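Local coordinates for protein FTT_1639c (Francisella tularensis subsp. tularensis, PDB 7KZW) that is of unknown function but, as a soluble beta-sheet piece of a predicted membrane protein, probably forms its domain outside the bilayer, at residues V50-G55 with Y105-Y110; Q4-P9 with N112-D117; L94-K99 with G120-L125; P45-V50 with T82-G87. The protein carries 3 engineered substitutions. All blocks are in the same frame, centred on the assembly; numbering follows the deposited sequence.

Interaction 1 (V50-G55 with Y105-Y110); sequences VNIYVG and YKVIAY
Four backbone hydrogen bonds set the register of this contact. Strands 50-54 and 105-110 run antiparallel at 171°, and their axes come within 4.7 Å. Asn-51 and Ile-108 form one hydrogen-bonded pair: Asn-51 N gives to Ile-108 O at 2.8 Å, and Ile-108 N gives back to Asn-51 O. Both of these bonds lie nearly along the C=O axis. Tyr-53 and Lys-106 form the next such pair, with Tyr-53 N to Lys-106 O at 2.8 Å. Its two bonds lie in the carbonyl plane. Between these pairs, Ile-52 CA makes a CA-H...O contact to Lys-106 O at 3.3 Å.

Apolar contacts divide over two faces. On the buried face, Val-50 points CG1 at Val-107 CG1, 3.9 Å away, and its other branch CG2 at Ala-109 CB, 4.0 Å away. Ile-52 lies alongside Val-107, and their CG2 methyls meet. Phe-62 of strand 60-65 covers Ile-52 and Val-107 on this face.

On the other face, the Tyr-53 ring lies beside the Lys-106 chain. The Tyr-53 and Ile-108 side chains cross obliquely, CE1 of the ring 4.1 Å from Ile-108 CD1, while Lys-106 O sits at the ring edge.

Aliphatic side chains of Val-50, Ile-52, Val-107 and Ala-109 line the buried face. The other face is mixed and partly exposed, with Asn-51, Tyr-53, Lys-106 and Ile-108. Each strand is thus amphipathic.

Interaction 2 (Q4-P9 with N112-D117); sequences QARELP and NAIEYD
The Arg-6 guanidinium has Tyr-116 OH over one face, offset toward the rim. Its plane is turned 59° from the Tyr-116 ring, so the two groups are not stacked flat. Arg-6 and Tyr-116 lie side by side and point the same way. Arg-6 CD touches Tyr-116 CE2 obliquely at 3.6 Å. The Arg-6 chain is extended from CG to NE, which carries NE past Ile-114 CG2 at 3.9 Å. Phe-28 meets the Tyr-116 ring edge-to-face.

On the other side of the strand, Ala-5 CB sits against two acids. It lies 3.1 Å from Asp-117 OD2 and also touches the Glu-115 carboxyl. Glu-115 OE2 and Asp-117 OD1 are only 2.6 Å apart, so one acid probably holds a proton.

Three backbone bonds join the strands. Arg-6 N gives to Glu-115 O at 3.0 Å, and Asp-117 N gives to Arg-6 O at 2.8 Å. Leu-8 N reaches Asp-117 O at 2.9 Å from 44° above the carbonyl plane.

Arg-6 thus bonds both Glu-115 and Asp-117, and Asp-117 bonds both Arg-6 and Leu-8. This is the pattern of parallel beta pairing. Here it joins the first strand, 6-16, to the last, 114-123, within a mixed sheet.

Interaction 3 (L94-K99 with G120-L125); sequences LECKGK and GNLSYL
Leu-122 reaches across to strand 94-97 with its CG anti to the backbone N (chi1 -176°). Its CB meets Leu-94 CD2 at 3.8 Å. Its CG then faces Cys-96 SG. At the tip, the CD2 methyl touches Leu-94 CG at 3.6 Å and rests on Leu-94 O at 3.4 Å. The two leucines slide past each other in opposite directions. Ile-103 of strand 102-111 touches both.

In the conformer given, Cys-96 SG lies in the crowded position between its backbone N and carbonyl carbon (chi1 67°). That turn places SG 3.6 Å from Tyr-124 N and near Tyr-124 CB. Tyr-124 CB in turn packs on Gly-98 O at 3.3 Å. The Gly-98 carbonyl accepts a hydrogen bond from Ser-101 OG.

No direct hydrogen bond joins the two segments. One water bridges them: it donates to Lys-99 O at 2.7 Å and accepts from Leu-125 N at 3.0 Å. Ser-123 is the N-cap of helix 124-127, and its OG bonds Val-126 N.

The strand-segment axes come no nearer than 7.3 Å; side chains, backbone oxygens and one water fill the contact. It is apolar along the strands, with one cysteine sulfur, and polar and hydrated at the helix start.

Interaction 4 (P45-V50 with T82-G87); sequences PTEFLV and TAYLSG
Two backbone bonds form the centre of this contact. Phe-48 N gives to Ala-83 O at 2.8 Å, nearly along the C=O axis. Ala-83 N gives back to Phe-48 O at 2.9 Å. This antiparallel hydrogen-bonded pair is followed by Leu-49 with Thr-82, a non-hydrogen-bonded pair.

Side chains pack around it on both faces. Phe-48 CG is anti to the carbonyl carbon (chi1 -74°), and CE1 of the ring meets Leu-85 CG at 3.6 Å. Val-50 CG2 rests on Ala-83 CB on the same side. On the other side, Glu-47 and Tyr-84 lie alongside each other, with carboxylate and ring planes 89° apart. Glu-47 CG comes to 3.1 Å from Tyr-84 OH, a tight approach. The methylene also lies against Thr-82 CG2. Pro-45 CB touches the Tyr-84 ring at CD2.

Two waters add to the contact. One joins the backbones: it donates to Thr-46 O at 2.7 Å and accepts from Leu-85 N at 2.8 Å. The other joins side chains, linking Glu-47 OE2 with Tyr-84 OH, at 2.7 Å from the hydroxyl. Farther out, Thr-46 OG1 hydrogen-bonds Phe-38 N.

Strand 79-83 is an outermost strand of the sheet, beside 48-58, whose other neighbour is 102-111. Leu-91 of strand 90-97 packs against Phe-48, Ala-83 and Leu-85 from the inner side.

Interactions 1, 2 and 4 pair neighbouring strands of one mixed sheet; interaction 3 packs two strands of it that are not neighbours. Along the chain, interaction 2 opens first, then interaction 4 and interaction 1, which share Val-50 on strand 48-58; interaction 3 opens next. Strand 102-111 lies between 48-58 and 114-123, so interactions 1 and 2 meet directly, with Ala-109 N 2.8 Å from Tyr-116 O. Interactions 1 and 4 also touch, with centres about 14 Å apart. Interactions 2 and 3 share strand 114-123 but sit on opposite sides of the chain's centre, their centres about 24 Å apart. Interaction 2 sets the first strand beside the last in the sheet.

Interaction 1 (V50-G55 with Y105-Y110)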
loop_
_atom_site.group_PDB
_atom_site.type_symbol
_atom_site.label_atom_id
_atom_site.label_comp_id
_atom_site.label_asym_id
_atom_site.label_seq_id
_atom_site.Cartn_x
_atom_site.Cartn_y
_atom_site.Cartn_z
ATOM N N VAL A 50 -1.260 10.273 -4.284
ATOM C CA VAL A 50 -1.908 9.491 -3.246
ATOM C C VAL A 50 -2.210 10.369 -2.054
ATOM O O VAL A 50 -1.371 11.125 -1.594
ATOM C CB VAL A 50 -1.042 8.296 -2.817
ATOM C CG1 VAL A 50 -1.878 7.425 -1.819
ATOM C CG2 VAL A 50 -0.577 7.498 -4.021
ATOM N N ASN A 51 -3.436 10.257 -1.546
ATOM C CA ASN A 51 -3.787 10.846 -0.275
ATOM C C ASN A 51 -4.125 9.708 0.682
ATOM O O ASN A 51 -4.951 8.845 0.355
ATOM C CB ASN A 51 -5.078 11.653 -0.421
ATOM C CG ASN A 51 -4.851 13.018 -0.938
ATOM O OD1 ASN A 51 -5.069 13.296 -2.142
ATOM N ND2 ASN A 51 -4.451 13.907 -0.021
ATOM N N ILE A 52 -3.492 9.668 1.843
ATOM C CA ILE A 52 -3.900 8.704 2.846
ATOM C C ILE A 52 -4.337 9.429 4.115
ATOM O O ILE A 52 -3.969 10.582 4.367
ATOM C CB ILE A 52 -2.816 7.700 3.176
ATOM C CG1 ILE A 52 -1.744 8.372 4.026
ATOM C CG2 ILE A 52 -2.252 7.132 1.894
ATOM C CD1 ILE A 52 -0.875 7.358 4.736
ATOM N N TYR A 53 -5.236 8.752 4.842
ATOM C CA TYR A 53 -5.830 9.304 6.052
ATOM C C TYR A 53 -5.665 8.219 7.082
ATOM O O TYR A 53 -5.939 7.048 6.792
ATOM C CB TYR A 53 -7.334 9.612 5.804
ATOM C CG TYR A 53 -7.555 10.503 4.620
ATOM C CD1 TYR A 53 -7.639 9.936 3.317
ATOM C CD2 TYR A 53 -7.573 11.869 4.757
ATOM C CE1 TYR A 53 -7.784 10.740 2.189
ATOM C CE2 TYR A 53 -7.689 12.683 3.620
ATOM C CZ TYR A 53 -7.799 12.084 2.358
ATOM O OH TYR A 53 -7.949 12.941 1.265
ATOM N N VAL A 54 -5.193 8.578 8.284
ATOM C CA VAL A 54 -4.892 7.582 9.302
ATOM C C VAL A 54 -5.560 7.999 10.598
ATOM O O VAL A 54 -5.475 9.186 10.996
ATOM C CB VAL A 54 -3.372 7.427 9.495
ATOM C CG1 VAL A 54 -2.999 6.499 10.643
ATOM C CG2 VAL A 54 -2.650 6.964 8.183
ATOM N N GLY A 55 -6.242 7.062 11.247
ATOM C CA GLY A 55 -6.808 7.274 12.571
ATOM C C GLY A 55 -5.919 6.602 13.596
ATOM O O GLY A 55 -4.757 6.997 13.781
ATOM N N TYR A 105 -7.182 3.056 8.321
ATOM C CA TYR A 105 -6.672 3.946 7.275
ATOM C C TYR A 105 -7.681 4.042 6.130
ATOM O O TYR A 105 -8.621 3.228 6.004
ATOM C CB TYR A 105 -5.340 3.409 6.688
ATOM C CG TYR A 105 -5.515 2.056 6.065
ATOM C CD1 TYR A 105 -5.934 1.924 4.728
ATOM C CD2 TYR A 105 -5.314 0.906 6.795
ATOM C CE1 TYR A 105 -6.161 0.677 4.194
ATOM C CE2 TYR A 105 -5.502 -0.353 6.237
ATOM C CZ TYR A 105 -5.947 -0.447 4.919
ATOM O OH TYR A 105 -6.186 -1.629 4.283
ATOM N N LYS A 106 -7.473 5.101 5.323
ATOM C CA LYS A 106 -8.182 5.258 4.039
ATOM C C LYS A 106 -7.118 5.715 3.039
ATOM O O LYS A 106 -6.336 6.605 3.333
ATOM C CB LYS A 106 -9.300 6.288 4.120
ATOM C CG LYS A 106 -9.980 6.531 2.763
ATOM C CD LYS A 106 -11.199 7.497 2.958
ATOM C CE LYS A 106 -12.029 7.678 1.664
ATOM N NZ LYS A 106 -12.872 6.497 1.341
ATOM N N VAL A 107 -7.061 5.054 1.886
ATOM C CA VAL A 107 -6.158 5.415 0.793
ATOM C C VAL A 107 -6.986 5.849 -0.389
ATOM O O VAL A 107 -7.922 5.137 -0.776
ATOM C CB VAL A 107 -5.294 4.204 0.374
ATOM C CG1 VAL A 107 -4.412 4.569 -0.833
ATOM C CG2 VAL A 107 -4.494 3.639 1.549
ATOM N N ILE A 108 -6.633 6.981 -0.997
ATOM C CA ILE A 108 -7.183 7.350 -2.289
ATOM C C ILE A 108 -5.994 7.599 -3.183
ATOM O O ILE A 108 -5.189 8.521 -2.928
ATOM C CB ILE A 108 -8.040 8.615 -2.211
ATOM C CG1 ILE A 108 -9.169 8.417 -1.225
ATOM C CG2 ILE A 108 -8.596 8.954 -3.631
ATOM C CD1 ILE A 108 -10.074 9.647 -1.088
ATOM N N ALA A 109 -5.880 6.860 -4.280
ATOM C CA ALA A 109 -4.742 6.992 -5.198
ATOM C C ALA A 109 -5.238 7.303 -6.596
ATOM O O ALA A 109 -6.129 6.617 -7.111
ATOM C CB ALA A 109 -3.916 5.701 -5.175
ATOM N N TYR A 110 -4.695 8.350 -7.218
ATOM C CA TYR A 110 -5.120 8.721 -8.561
ATOM C C TYR A 110 -4.005 8.426 -9.546
ATOM O O TYR A 110 -2.872 8.914 -9.370
ATOM C CB TYR A 110 -5.428 10.217 -8.659
ATOM C CG TYR A 110 -6.516 10.630 -7.783
ATOM C CD1 TYR A 110 -7.828 10.571 -8.208
ATOM C CD2 TYR A 110 -6.227 11.069 -6.499
ATOM C CE1 TYR A 110 -8.874 10.983 -7.325
ATOM C CE2 TYR A 110 -7.193 11.455 -5.668
ATOM C CZ TYR A 110 -8.495 11.419 -6.069
ATOM O OH TYR A 110 -9.437 11.856 -5.159
#

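Interaction 2 (Q4-P9 with N112-D117)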
loop_
_atom_site.group_PDB
_atom_site.type_symbol
_atom_site.label_atom_id
_atom_site.label_comp_id
_atom_site.label_asym_id
_atom_site.label_seq_id
_atom_site.Cartn_x
_atom_site.Cartn_y
_atom_site.Cartn_z
ATOM N N GLN A 4 -17.033 5.661 -11.241
ATOM C CA GLN A 4 -16.370 6.326 -10.159
ATOM C C GLN A 4 -15.108 5.518 -9.769
ATOM O O GLN A 4 -14.454 5.025 -10.639
ATOM C CB GLN A 4 -17.361 6.514 -8.996
ATOM C CG GLN A 4 -18.360 5.375 -8.824
ATOM C CD GLN A 4 -19.098 5.542 -7.523
ATOM O OE1 GLN A 4 -18.958 6.561 -6.890
ATOM N NE2 GLN A 4 -19.766 4.513 -7.068
ATOM N N ALA A 5 -14.852 5.355 -8.480
ATOM C CA ALA A 5 -13.648 4.728 -7.942
ATOM C C ALA A 5 -13.674 3.207 -8.070
ATOM O O ALA A 5 -14.723 2.572 -7.976
ATOM C CB ALA A 5 -13.451 5.118 -6.478
ATOM N N ARG A 6 -12.491 2.633 -8.283
ATOM C CA ARG A 6 -12.208 1.209 -8.173
ATOM C C ARG A 6 -11.524 0.936 -6.849
ATOM O O ARG A 6 -10.918 1.829 -6.251
ATOM C CB ARG A 6 -11.216 0.827 -9.270
ATOM C CG ARG A 6 -11.521 1.422 -10.643
ATOM C CD ARG A 6 -10.714 0.596 -11.652
ATOM N NE ARG A 6 -10.794 1.045 -13.034
ATOM C CZ ARG A 6 -10.272 0.350 -14.045
ATOM N NH1 ARG A 6 -9.653 -0.801 -13.797
ATOM N NH2 ARG A 6 -10.382 0.789 -15.298
ATOM N N GLU A 7 -11.555 -0.317 -6.381
ATOM C CA GLU A 7 -10.803 -0.669 -5.181
ATOM C C GLU A 7 -9.340 -0.948 -5.523
ATOM O O GLU A 7 -9.052 -1.622 -6.520
ATOM C CB GLU A 7 -11.388 -1.923 -4.511
ATOM C CG GLU A 7 -10.670 -2.246 -3.192
ATOM C CD GLU A 7 -11.314 -3.320 -2.326
ATOM O OE1 GLU A 7 -11.714 -4.369 -2.879
ATOM O OE2 GLU A 7 -11.391 -3.105 -1.089
ATOM N N LEU A 8 -8.419 -0.378 -4.740
ATOM C CA LEU A 8 -7.021 -0.711 -4.861
ATOM C C LEU A 8 -6.829 -2.155 -4.417
ATOM O O LEU A 8 -7.176 -2.495 -3.271
ATOM C CB LEU A 8 -6.234 0.265 -3.972
ATOM C CG LEU A 8 -4.723 0.087 -3.959
ATOM C CD1 LEU A 8 -4.148 0.370 -5.322
ATOM C CD2 LEU A 8 -4.077 1.001 -2.893
ATOM N N PRO A 9 -6.359 -3.056 -5.292
ATOM C CA PRO A 9 -6.376 -4.488 -4.935
ATOM C C PRO A 9 -5.330 -4.879 -3.889
ATOM O O PRO A 9 -4.268 -4.274 -3.785
ATOM C CB PRO A 9 -6.096 -5.189 -6.274
ATOM C CG PRO A 9 -6.438 -4.138 -7.326
ATOM C CD PRO A 9 -6.084 -2.842 -6.738
ATOM N N ASN A 112 -3.563 8.474 -13.933
ATOM C CA ASN A 112 -4.039 8.546 -15.329
ATOM C C ASN A 112 -5.551 8.544 -15.416
ATOM O O ASN A 112 -6.155 7.672 -16.052
ATOM C CB ASN A 112 -3.533 7.369 -16.140
ATOM C CG ASN A 112 -2.121 7.492 -16.457
ATOM O OD1 ASN A 112 -1.521 8.575 -16.290
ATOM N ND2 ASN A 112 -1.542 6.400 -16.931
ATOM N N ALA A 113 -6.161 9.509 -14.749
ATOM C CA ALA A 113 -7.603 9.700 -14.805
ATOM C C ALA A 113 -8.430 8.645 -14.052
ATOM O O ALA A 113 -9.625 8.493 -14.319
ATOM C CB ALA A 113 -8.106 9.886 -16.243
ATOM N N ILE A 114 -7.880 7.906 -13.095
ATOM C CA ILE A 114 -8.687 6.911 -12.394
ATOM C C ILE A 114 -8.392 7.011 -10.900
ATOM O O ILE A 114 -7.234 7.137 -10.481
ATOM C CB ILE A 114 -8.418 5.481 -12.888
ATOM C CG1 ILE A 114 -8.523 5.301 -14.429
ATOM C CG2 ILE A 114 -9.336 4.524 -12.186
ATOM C CD1 ILE A 114 -9.841 5.653 -15.068
ATOM N N GLU A 115 -9.413 6.835 -10.072
ATOM C CA GLU A 115 -9.291 6.836 -8.634
ATOM C C GLU A 115 -9.349 5.397 -8.134
ATOM O O GLU A 115 -10.230 4.624 -8.562
ATOM C CB GLU A 115 -10.425 7.655 -8.002
ATOM C CG GLU A 115 -10.509 7.517 -6.528
ATOM C CD GLU A 115 -11.626 8.328 -5.868
ATOM O OE1 GLU A 115 -12.203 9.210 -6.522
ATOM O OE2 GLU A 115 -11.916 8.044 -4.690
ATOM N N TYR A 116 -8.409 5.037 -7.266
ATOM C CA TYR A 116 -8.363 3.735 -6.597
ATOM C C TYR A 116 -8.459 3.984 -5.105
ATOM O O TYR A 116 -7.650 4.748 -4.544
ATOM C CB TYR A 116 -7.057 2.966 -6.965
ATOM C CG TYR A 116 -6.911 2.853 -8.460
ATOM C CD1 TYR A 116 -6.329 3.874 -9.221
ATOM C CD2 TYR A 116 -7.515 1.778 -9.168
ATOM C CE1 TYR A 116 -6.286 3.817 -10.632
ATOM C CE2 TYR A 116 -7.460 1.713 -10.575
ATOM C CZ TYR A 116 -6.871 2.729 -11.288
ATOM O OH TYR A 116 -6.841 2.680 -12.678
ATOM N N ASP A 117 -9.399 3.333 -4.428
ATOM C CA ASP A 117 -9.642 3.566 -3.011
ATOM C C ASP A 117 -9.398 2.300 -2.212
ATOM O O ASP A 117 -9.660 1.182 -2.690
ATOM C CB ASP A 117 -11.120 3.805 -2.803
ATOM C CG ASP A 117 -11.575 5.127 -3.292
ATOM O OD1 ASP A 117 -10.756 6.005 -3.600
ATOM O OD2 ASP A 117 -12.809 5.290 -3.399
#

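Interaction 3 (L94-K99 with G120-L125)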
loop_
_atom_site.group_PDB
_atom_site.type_symbol
_atom_site.label_atom_id
_atom_site.label_comp_id
_atom_site.label_asym_id
_atom_site.label_seq_id
_atom_site.Cartn_x
_atom_site.Cartn_y
_atom_site.Cartn_z
ATOM N N LEU A 94 1.787 -2.051 3.502
ATOM C CA LEU A 94 1.372 -1.606 4.848
ATOM C C LEU A 94 1.886 -2.646 5.829
ATOM O O LEU A 94 1.571 -3.833 5.693
ATOM C CB LEU A 94 -0.143 -1.542 4.923
ATOM C CG LEU A 94 -0.697 -1.160 6.303
ATOM C CD1 LEU A 94 -0.167 0.158 6.816
ATOM C CD2 LEU A 94 -2.224 -1.170 6.222
ATOM N N GLU A 95 2.743 -2.216 6.759
ATOM C CA GLU A 95 3.420 -3.129 7.691
ATOM C C GLU A 95 3.019 -2.791 9.114
ATOM O O GLU A 95 2.810 -1.611 9.446
ATOM C CB GLU A 95 4.955 -2.903 7.656
ATOM C CG GLU A 95 5.591 -3.260 6.352
ATOM C CD GLU A 95 7.110 -3.163 6.421
ATOM O OE1 GLU A 95 7.644 -2.445 7.302
ATOM O OE2 GLU A 95 7.759 -3.798 5.595
ATOM N N CYS A 96 2.835 -3.778 9.878
ATOM C CA CYS A 96 2.698 -3.573 11.377
ATOM C C CYS A 96 3.792 -4.362 12.182
ATOM O O CYS A 96 4.372 -5.378 11.725
ATOM C CB CYS A 96 1.295 -3.994 11.815
ATOM S SG CYS A 96 0.944 -5.772 11.655
ATOM N N LYS A 97 4.147 -3.777 13.284
ATOM C CA LYS A 97 5.178 -4.386 14.106
ATOM C C LYS A 97 4.711 -4.360 15.546
ATOM O O LYS A 97 4.468 -3.273 16.089
ATOM C CB LYS A 97 6.498 -3.610 13.967
ATOM C CG LYS A 97 7.601 -4.003 14.926
ATOM C CD LYS A 97 8.259 -5.283 14.504
ATOM C CE LYS A 97 9.590 -5.437 15.264
ATOM N NZ LYS A 97 10.132 -6.817 15.107
ATOM N N GLY A 98 4.688 -5.522 16.195
ATOM C CA GLY A 98 4.386 -5.589 17.617
ATOM C C GLY A 98 3.039 -6.231 17.882
ATOM O O GLY A 98 2.100 -6.146 17.077
ATOM N N LYS A 99 2.934 -6.870 19.058
ATOM C CA LYS A 99 1.731 -7.615 19.433
ATOM C C LYS A 99 0.474 -6.786 19.300
ATOM O O LYS A 99 -0.567 -7.295 18.850
ATOM C CB LYS A 99 1.894 -8.163 20.875
ATOM C CG LYS A 99 0.733 -9.030 21.378
ATOM C CD LYS A 99 0.588 -8.958 22.948
ATOM C CE LYS A 99 -0.885 -9.255 23.350
ATOM N NZ LYS A 99 -1.636 -8.044 23.895
ATOM N N GLY A 120 -9.627 0.372 5.320
ATOM C CA GLY A 120 -9.338 -0.897 5.942
ATOM C C GLY A 120 -8.623 -0.745 7.273
ATOM O O GLY A 120 -8.496 0.356 7.819
ATOM N N ASN A 121 -8.265 -1.894 7.828
ATOM C CA ASN A 121 -7.550 -2.010 9.083
ATOM C C ASN A 121 -6.503 -3.101 8.917
ATOM O O ASN A 121 -6.724 -4.084 8.201
ATOM C CB ASN A 121 -8.543 -2.471 10.201
ATOM C CG ASN A 121 -7.869 -2.875 11.460
ATOM O OD1 ASN A 121 -7.430 -4.036 11.608
ATOM N ND2 ASN A 121 -7.708 -1.929 12.394
ATOM N N LEU A 122 -5.361 -2.931 9.580
ATOM C CA LEU A 122 -4.408 -4.032 9.741
ATOM C C LEU A 122 -4.024 -4.092 11.207
ATOM O O LEU A 122 -3.796 -3.049 11.843
ATOM C CB LEU A 122 -3.151 -3.730 8.932
ATOM C CG LEU A 122 -2.094 -4.816 8.905
ATOM C CD1 LEU A 122 -2.594 -6.101 8.381
ATOM C CD2 LEU A 122 -0.864 -4.313 8.058
ATOM N N SER A 123 -3.942 -5.325 11.719
ATOM C CA SER A 123 -3.380 -5.522 13.047
ATOM C C SER A 123 -2.621 -6.825 13.069
ATOM O O SER A 123 -2.944 -7.764 12.338
ATOM C CB SER A 123 -4.430 -5.570 14.175
ATOM O OG SER A 123 -5.218 -6.745 14.025
ATOM N N TYR A 124 -1.575 -6.888 13.902
ATOM C CA TYR A 124 -0.846 -8.139 14.000
ATOM C C TYR A 124 -1.784 -9.248 14.483
ATOM O O TYR A 124 -1.725 -10.388 13.990
ATOM C CB TYR A 124 0.383 -8.001 14.922
ATOM C CG TYR A 124 1.062 -9.324 15.061
ATOM C CD1 TYR A 124 1.971 -9.787 14.095
ATOM C CD2 TYR A 124 0.757 -10.138 16.137
ATOM C CE1 TYR A 124 2.542 -11.037 14.192
ATOM C CE2 TYR A 124 1.327 -11.431 16.230
ATOM C CZ TYR A 124 2.213 -11.847 15.249
ATOM O OH TYR A 124 2.786 -13.115 15.374
ATOM N N LEU A 125 -2.642 -8.941 15.456
ATOM C CA LEU A 125 -3.542 -9.974 16.021
ATOM C C LEU A 125 -4.393 -10.607 14.928
ATOM O O LEU A 125 -4.463 -11.837 14.791
ATOM C CB LEU A 125 -4.410 -9.350 17.114
ATOM C CG LEU A 125 -5.469 -10.261 17.766
ATOM C CD1 LEU A 125 -4.840 -11.479 18.373
ATOM C CD2 LEU A 125 -6.220 -9.423 18.789
HETATM O O HOH W 1 -2.428 -6.440 17.055
#

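Interaction 4 (P45-V50 with T82-G87)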
loop_
_atom_site.group_PDB
_atom_site.type_symbol
_atom_site.label_atom_id
_atom_site.label_comp_id
_atom_site.label_asym_id
_atom_site.label_seq_id
_atom_site.Cartn_x
_atom_site.Cartn_y
_atom_site.Cartn_z
ATOM N N PRO A 45 7.120 5.497 -16.245
ATOM C CA PRO A 45 6.304 5.014 -15.106
ATOM C C PRO A 45 5.174 5.971 -14.773
ATOM O O PRO A 45 5.348 7.181 -14.752
ATOM C CB PRO A 45 7.323 4.888 -13.962
ATOM C CG PRO A 45 8.712 4.762 -14.706
ATOM C CD PRO A 45 8.538 5.685 -15.888
ATOM N N THR A 46 4.003 5.413 -14.476
ATOM C CA THR A 46 2.836 6.221 -14.182
ATOM C C THR A 46 2.963 6.780 -12.764
ATOM O O THR A 46 3.246 6.025 -11.818
ATOM C CB THR A 46 1.616 5.311 -14.216
ATOM O OG1 THR A 46 1.498 4.744 -15.539
ATOM C CG2 THR A 46 0.359 6.136 -13.898
ATOM N N GLU A 47 2.738 8.083 -12.597
ATOM C CA GLU A 47 2.687 8.699 -11.281
ATOM C C GLU A 47 1.349 8.377 -10.622
ATOM O O GLU A 47 0.280 8.642 -11.207
ATOM C CB GLU A 47 2.737 10.237 -11.400
ATOM C CG GLU A 47 4.048 10.824 -11.053
ATOM C CD GLU A 47 4.110 12.346 -11.168
ATOM O OE1 GLU A 47 3.130 13.014 -10.927
ATOM O OE2 GLU A 47 5.185 12.817 -11.638
ATOM N N PHE A 48 1.375 7.911 -9.380
ATOM C CA PHE A 48 0.193 7.817 -8.532
ATOM C C PHE A 48 0.233 8.949 -7.512
ATOM O O PHE A 48 1.264 9.131 -6.828
ATOM C CB PHE A 48 0.147 6.477 -7.790
ATOM C CG PHE A 48 -0.220 5.322 -8.696
ATOM C CD1 PHE A 48 0.638 4.841 -9.652
ATOM C CD2 PHE A 48 -1.452 4.673 -8.508
ATOM C CE1 PHE A 48 0.290 3.755 -10.444
ATOM C CE2 PHE A 48 -1.818 3.563 -9.330
ATOM C CZ PHE A 48 -0.931 3.127 -10.307
ATOM N N LEU A 49 -0.789 9.798 -7.497
ATOM C CA LEU A 49 -0.876 10.931 -6.590
ATOM C C LEU A 49 -1.802 10.443 -5.491
ATOM O O LEU A 49 -2.976 10.125 -5.734
ATOM C CB LEU A 49 -1.403 12.146 -7.331
ATOM C CG LEU A 49 -0.534 12.482 -8.539
ATOM C CD1 LEU A 49 -1.230 13.657 -9.272
ATOM C CD2 LEU A 49 0.914 12.916 -8.143
ATOM N N VAL A 50 -1.260 10.273 -4.284
ATOM C CA VAL A 50 -1.908 9.491 -3.246
ATOM C C VAL A 50 -2.210 10.369 -2.054
ATOM O O VAL A 50 -1.371 11.125 -1.594
ATOM C CB VAL A 50 -1.042 8.296 -2.817
ATOM C CG1 VAL A 50 -1.878 7.425 -1.819
ATOM C CG2 VAL A 50 -0.577 7.498 -4.021
ATOM N N THR A 82 3.612 11.229 -3.706
ATOM C CA THR A 82 3.705 10.648 -5.057
ATOM C C THR A 82 4.343 9.279 -4.976
ATOM O O THR A 82 5.357 9.115 -4.298
ATOM C CB THR A 82 4.575 11.523 -5.914
ATOM O OG1 THR A 82 4.133 12.869 -5.826
ATOM C CG2 THR A 82 4.523 11.028 -7.422
ATOM N N ALA A 83 3.750 8.301 -5.625
ATOM C CA ALA A 83 4.225 6.909 -5.589
ATOM C C ALA A 83 4.220 6.294 -6.973
ATOM O O ALA A 83 3.490 6.743 -7.873
ATOM C CB ALA A 83 3.286 6.068 -4.719
ATOM N N TYR A 84 5.084 5.313 -7.170
ATOM C CA TYR A 84 5.232 4.617 -8.430
ATOM C C TYR A 84 5.124 3.133 -8.185
ATOM O O TYR A 84 5.473 2.642 -7.124
ATOM C CB TYR A 84 6.612 4.918 -9.023
ATOM C CG TYR A 84 6.755 6.385 -9.366
ATOM C CD1 TYR A 84 7.205 7.298 -8.433
ATOM C CD2 TYR A 84 6.389 6.835 -10.622
ATOM C CE1 TYR A 84 7.308 8.663 -8.751
ATOM C CE2 TYR A 84 6.443 8.198 -10.934
ATOM C CZ TYR A 84 6.949 9.065 -9.999
ATOM O OH TYR A 84 7.051 10.428 -10.296
ATOM N N LEU A 85 4.667 2.400 -9.197
ATOM C CA LEU A 85 4.566 0.955 -9.073
ATOM C C LEU A 85 5.941 0.305 -9.183
ATOM O O LEU A 85 6.737 0.647 -10.070
ATOM C CB LEU A 85 3.703 0.421 -10.209
ATOM C CG LEU A 85 2.214 0.743 -10.102
ATOM C CD1 LEU A 85 1.530 0.318 -11.389
ATOM C CD2 LEU A 85 1.593 -0.017 -8.890
ATOM N N SER A 86 6.187 -0.689 -8.331
ATOM C CA SER A 86 7.418 -1.476 -8.461
ATOM C C SER A 86 7.356 -2.339 -9.713
ATOM O O SER A 86 6.326 -2.446 -10.400
ATOM C CB SER A 86 7.600 -2.405 -7.264
ATOM O OG SER A 86 6.678 -3.494 -7.367
ATOM N N GLY A 87 8.450 -3.037 -9.984
ATOM C CA GLY A 87 8.443 -3.878 -11.153
ATOM C C GLY A 87 7.490 -5.056 -11.089
ATOM O O GLY A 87 7.154 -5.628 -12.150
HETATM O O HOH W 2 4.305 3.591 -11.739
HETATM O O HOH W 3 7.459 11.023 -12.921
#